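Local coordinates for protein xyloglucan-specific endo-beta-1,4-glucanase (Uncultured bacterium, PDB 4W88) that hydrolyses internal beta-1,4-glucosidic bonds in the backbone of xyloglucan, acting as a family 5 glycoside hydrolase specific for that branched polysaccharide, at residues Q44-N56 with L319-D333. The protein carries 1 engineered substitution. Residues are numbered along the deposited sequence; the frame is centred on the assembly and turned at random.
Sequences QEIVDTVNDRGFN and LNRSLLKWYNDDIVD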
# COMPACT_ATOMS: atom_id res chain seq x y z
N GLN A 44 14.11 -9.78 -11.86
CA GLN A 44 14.74 -10.21 -10.62
C GLN A 44 15.78 -9.16 -10.12
O GLN A 44 15.84 -8.86 -8.95
CB GLN A 44 15.36 -11.59 -10.78
CG GLN A 44 15.99 -12.17 -9.52
CD GLN A 44 14.98 -12.56 -8.52
OE1 GLN A 44 14.21 -13.51 -8.74
NE2 GLN A 44 14.94 -11.88 -7.43
N GLU A 45 16.55 -8.59 -11.06
CA GLU A 45 17.58 -7.65 -10.76
C GLU A 45 17.01 -6.36 -10.16
O GLU A 45 17.62 -5.77 -9.24
CB GLU A 45 18.42 -7.31 -11.99
CG GLU A 45 19.28 -8.47 -12.49
CD GLU A 45 18.61 -9.38 -13.51
OE1 GLU A 45 17.36 -9.39 -13.66
OE2 GLU A 45 19.35 -10.12 -14.22
N ILE A 46 15.89 -5.87 -10.70
CA ILE A 46 15.27 -4.67 -10.12
C ILE A 46 14.94 -4.94 -8.64
O ILE A 46 15.21 -4.13 -7.75
CB ILE A 46 14.03 -4.27 -10.96
CG1 ILE A 46 14.52 -3.59 -12.26
CG2 ILE A 46 13.16 -3.32 -10.18
CD1 ILE A 46 13.50 -3.43 -13.34
N VAL A 47 14.28 -6.06 -8.37
CA VAL A 47 13.86 -6.41 -7.02
C VAL A 47 15.10 -6.60 -6.14
O VAL A 47 15.12 -6.13 -4.98
CB VAL A 47 12.89 -7.61 -7.05
CG1 VAL A 47 12.59 -8.14 -5.66
CG2 VAL A 47 11.58 -7.23 -7.76
N ASP A 48 16.12 -7.29 -6.65
CA ASP A 48 17.38 -7.45 -5.91
C ASP A 48 17.97 -6.14 -5.45
O ASP A 48 18.45 -5.96 -4.34
CB ASP A 48 18.47 -8.14 -6.74
CG ASP A 48 18.21 -9.54 -7.15
OD1 ASP A 48 17.33 -10.25 -6.60
OD2 ASP A 48 18.97 -9.94 -8.11
N THR A 49 17.91 -5.15 -6.33
CA THR A 49 18.56 -3.87 -6.08
C THR A 49 17.86 -3.15 -4.94
O THR A 49 18.50 -2.52 -4.07
CB THR A 49 18.53 -3.00 -7.37
OG1 THR A 49 19.14 -3.71 -8.45
CG2 THR A 49 19.20 -1.69 -7.21
N VAL A 50 16.53 -3.22 -4.95
CA VAL A 50 15.71 -2.70 -3.83
C VAL A 50 16.13 -3.34 -2.48
O VAL A 50 16.46 -2.64 -1.52
CB VAL A 50 14.20 -2.92 -4.13
CG1 VAL A 50 13.32 -2.58 -2.94
CG2 VAL A 50 13.78 -2.08 -5.36
N ASN A 51 16.10 -4.67 -2.45
CA ASN A 51 16.47 -5.43 -1.29
C ASN A 51 17.89 -5.08 -0.80
O ASN A 51 18.16 -4.87 0.40
CB ASN A 51 16.39 -6.94 -1.56
CG ASN A 51 16.55 -7.76 -0.29
OD1 ASN A 51 15.84 -7.55 0.74
ND2 ASN A 51 17.47 -8.71 -0.36
N ASP A 52 18.82 -5.04 -1.74
CA ASP A 52 20.23 -4.85 -1.38
C ASP A 52 20.49 -3.50 -0.72
O ASP A 52 21.44 -3.35 0.10
CB ASP A 52 21.10 -4.98 -2.62
CG ASP A 52 21.19 -6.42 -3.17
OD1 ASP A 52 20.92 -7.41 -2.44
OD2 ASP A 52 21.64 -6.49 -4.37
N ARG A 53 19.65 -2.51 -1.06
CA ARG A 53 19.89 -1.12 -0.55
C ARG A 53 19.40 -1.07 0.86
O ARG A 53 19.68 -0.13 1.58
CB ARG A 53 19.14 -0.09 -1.43
CG ARG A 53 19.52 1.37 -1.27
CD ARG A 53 20.99 1.65 -1.66
NE ARG A 53 21.23 3.05 -1.92
CZ ARG A 53 21.48 3.92 -1.00
NH1 ARG A 53 21.53 3.60 0.28
NH2 ARG A 53 21.59 5.17 -1.36
N GLY A 54 18.58 -2.04 1.28
CA GLY A 54 18.01 -2.00 2.60
C GLY A 54 16.49 -2.03 2.74
O GLY A 54 15.96 -2.05 3.86
N PHE A 55 15.80 -1.97 1.61
CA PHE A 55 14.35 -2.10 1.61
C PHE A 55 14.06 -3.58 1.53
O PHE A 55 13.99 -4.16 0.43
CB PHE A 55 13.73 -1.40 0.43
CG PHE A 55 13.93 0.10 0.38
CD1 PHE A 55 13.05 0.98 1.04
CD2 PHE A 55 14.88 0.65 -0.46
CE1 PHE A 55 13.19 2.35 0.86
CE2 PHE A 55 15.00 2.02 -0.63
CZ PHE A 55 14.19 2.87 0.06
N ASN A 56 13.91 -4.21 2.70
CA ASN A 56 13.72 -5.68 2.72
C ASN A 56 12.24 -6.11 2.63
O ASN A 56 11.90 -7.27 2.84
CB ASN A 56 14.40 -6.37 3.90
CG ASN A 56 13.79 -6.00 5.22
OD1 ASN A 56 13.36 -4.87 5.44
ND2 ASN A 56 13.73 -7.00 6.11
N LEU A 319 14.44 4.58 -7.29
CA LEU A 319 15.24 3.65 -8.08
C LEU A 319 15.10 3.92 -9.58
O LEU A 319 14.03 3.83 -10.13
CB LEU A 319 14.89 2.22 -7.75
CG LEU A 319 15.62 1.16 -8.62
CD1 LEU A 319 17.16 1.30 -8.39
CD2 LEU A 319 15.07 -0.24 -8.32
N ASN A 320 16.22 4.26 -10.23
CA ASN A 320 16.26 4.33 -11.69
C ASN A 320 16.32 2.89 -12.21
O ASN A 320 17.40 2.25 -12.21
CB ASN A 320 17.41 5.17 -12.22
CG ASN A 320 17.39 5.29 -13.72
OD1 ASN A 320 16.84 4.42 -14.43
ND2 ASN A 320 18.02 6.32 -14.23
N ARG A 321 15.16 2.35 -12.55
CA ARG A 321 15.09 0.90 -12.76
C ARG A 321 15.90 0.42 -13.98
O ARG A 321 16.47 -0.68 -13.96
CB ARG A 321 13.64 0.50 -12.92
CG ARG A 321 12.77 0.74 -11.71
CD ARG A 321 11.37 0.26 -11.91
NE ARG A 321 10.51 0.82 -10.87
CZ ARG A 321 9.20 0.68 -10.89
NH1 ARG A 321 8.66 -0.10 -11.81
NH2 ARG A 321 8.43 1.35 -10.06
N SER A 322 16.02 1.30 -14.98
CA SER A 322 16.75 0.90 -16.19
C SER A 322 18.25 0.85 -15.98
O SER A 322 18.91 0.11 -16.68
CB SER A 322 16.46 1.80 -17.38
OG SER A 322 15.12 1.63 -17.74
N LEU A 323 18.76 1.66 -15.07
CA LEU A 323 20.18 1.74 -14.80
C LEU A 323 20.59 0.93 -13.58
O LEU A 323 21.79 0.75 -13.33
CB LEU A 323 20.60 3.19 -14.59
CG LEU A 323 20.41 4.03 -15.82
CD1 LEU A 323 21.08 5.38 -15.62
CD2 LEU A 323 21.02 3.33 -17.03
N LEU A 324 19.60 0.53 -12.79
CA LEU A 324 19.85 -0.11 -11.48
C LEU A 324 20.74 0.77 -10.61
O LEU A 324 21.63 0.26 -9.88
CB LEU A 324 20.46 -1.54 -11.64
CG LEU A 324 19.60 -2.51 -12.47
CD1 LEU A 324 20.27 -3.84 -12.58
CD2 LEU A 324 18.22 -2.67 -11.82
N LYS A 325 20.44 2.06 -10.63
CA LYS A 325 21.11 3.05 -9.79
C LYS A 325 20.01 3.93 -9.18
O LYS A 325 18.97 4.08 -9.75
CB LYS A 325 22.09 3.92 -10.63
CG LYS A 325 23.24 3.20 -11.34
CD LYS A 325 24.04 2.25 -10.44
CE LYS A 325 24.94 1.28 -11.20
NZ LYS A 325 25.99 2.06 -11.86
N TRP A 326 20.30 4.50 -8.00
CA TRP A 326 19.35 5.30 -7.31
C TRP A 326 19.41 6.74 -7.81
O TRP A 326 20.52 7.30 -8.00
CB TRP A 326 19.53 5.15 -5.79
CG TRP A 326 19.33 3.75 -5.35
CD1 TRP A 326 20.27 2.77 -5.31
CD2 TRP A 326 18.09 3.15 -4.93
NE1 TRP A 326 19.71 1.58 -4.86
CE2 TRP A 326 18.36 1.78 -4.69
CE3 TRP A 326 16.76 3.61 -4.78
CZ2 TRP A 326 17.34 0.89 -4.24
CZ3 TRP A 326 15.79 2.73 -4.34
CH2 TRP A 326 16.06 1.39 -4.11
N TYR A 327 18.24 7.34 -8.02
CA TYR A 327 18.21 8.75 -8.47
C TYR A 327 18.83 9.75 -7.49
O TYR A 327 19.37 10.79 -7.89
CB TYR A 327 16.79 9.22 -8.69
CG TYR A 327 16.06 8.62 -9.87
CD1 TYR A 327 16.46 8.93 -11.17
CD2 TYR A 327 14.98 7.72 -9.69
CE1 TYR A 327 15.80 8.36 -12.26
CE2 TYR A 327 14.30 7.18 -10.80
CZ TYR A 327 14.73 7.49 -12.04
OH TYR A 327 14.10 6.99 -13.13
N ASN A 328 18.69 9.46 -6.20
CA ASN A 328 19.10 10.40 -5.15
C ASN A 328 19.58 9.64 -3.94
O ASN A 328 18.78 9.19 -3.15
CB ASN A 328 17.95 11.37 -4.84
CG ASN A 328 18.39 12.49 -3.96
OD1 ASN A 328 19.13 12.31 -2.99
ND2 ASN A 328 17.98 13.69 -4.31
N ASP A 329 20.89 9.42 -3.83
CA ASP A 329 21.36 8.50 -2.80
C ASP A 329 21.23 9.10 -1.40
O ASP A 329 21.11 8.37 -0.42
CB ASP A 329 22.83 8.12 -3.02
CG ASP A 329 23.01 7.03 -4.03
OD1 ASP A 329 22.30 6.02 -3.98
OD2 ASP A 329 23.85 7.23 -4.88
N ASP A 330 21.20 10.44 -1.29
CA ASP A 330 21.01 11.05 0.04
C ASP A 330 19.60 10.81 0.62
O ASP A 330 19.42 10.51 1.81
CB ASP A 330 21.27 12.55 -0.03
CG ASP A 330 22.74 12.91 -0.16
OD1 ASP A 330 23.62 12.05 -0.05
OD2 ASP A 330 23.02 14.08 -0.30
N ILE A 331 18.57 10.99 -0.23
CA ILE A 331 17.21 10.63 0.16
C ILE A 331 17.08 9.16 0.55
O ILE A 331 16.53 8.80 1.62
CB ILE A 331 16.19 11.00 -0.94
CG1 ILE A 331 16.13 12.54 -1.09
CG2 ILE A 331 14.80 10.45 -0.65
CD1 ILE A 331 15.27 13.08 -2.19
N VAL A 332 17.64 8.32 -0.29
CA VAL A 332 17.55 6.87 -0.06
C VAL A 332 18.23 6.45 1.23
O VAL A 332 17.65 5.66 2.01
CB VAL A 332 17.97 6.09 -1.29
CG1 VAL A 332 18.03 4.59 -1.03
CG2 VAL A 332 16.99 6.37 -2.40
N ASP A 333 19.43 7.03 1.49
CA ASP A 333 20.18 6.72 2.69
C ASP A 333 19.29 7.07 3.93
O ASP A 333 19.24 6.34 4.93
CB ASP A 333 21.42 7.59 2.77
CG ASP A 333 22.60 7.12 1.92
OD1 ASP A 333 22.55 6.05 1.31
OD2 ASP A 333 23.59 7.90 1.78
O HOH W 1 20.89 -1.14 -4.25
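Arg53, in the last turn of helix 44-53, holds two aspartates one turn apart on the helix that begins at Asp329. Its NH1 and NH2 converge end-on on a single oxygen of Asp333, with NH1 2.8 Å from OD1, and NH2 also forms a salt bridge to Asp329 OD1 at 2.8 Å, meeting it on the anti side but tilted 29° out of the carboxylate plane. Asp329 lies in the first turn of its helix, whose N-terminus would probably also favour a carboxylate. In Arg53, CG is anti to the backbone N (chi1 -166°) and the chain bends at chi2, carrying CG and CD over one face of the Trp326 indole, with Arg53 CD 3.4 Å from Trp326 NE1. The guanidinium stands nearly upright to the ring, at 86°, in a cation-pi contact, while Val332 CG1 covers one of its own faces, 3.5 Å from Arg53 CZ. A methionine here would probably leave Asp329 and Asp333 without their shared positive mate. In the indole plane, one water accepts from Trp326 NE1 and donates to Thr49 O, bridging the segments. Leu319 CD1 sits over the opposite indole face, and Phe55 CE2 meets Trp326 CH2 at 3.7 Å. Beyond the indole, Leu319 CD2 packs on Val50 CG2 and Leu324 CD2 reaches Ile46 CG1 at 3.8 Å. The hairpin 319-326, with its G1 beta bulge, and the C-terminal helix, both following the last barrel strand 300-305, thus close against the helix between strands 15-18 and 57-60, where first and last beta-alpha units of the TIM barrel meet.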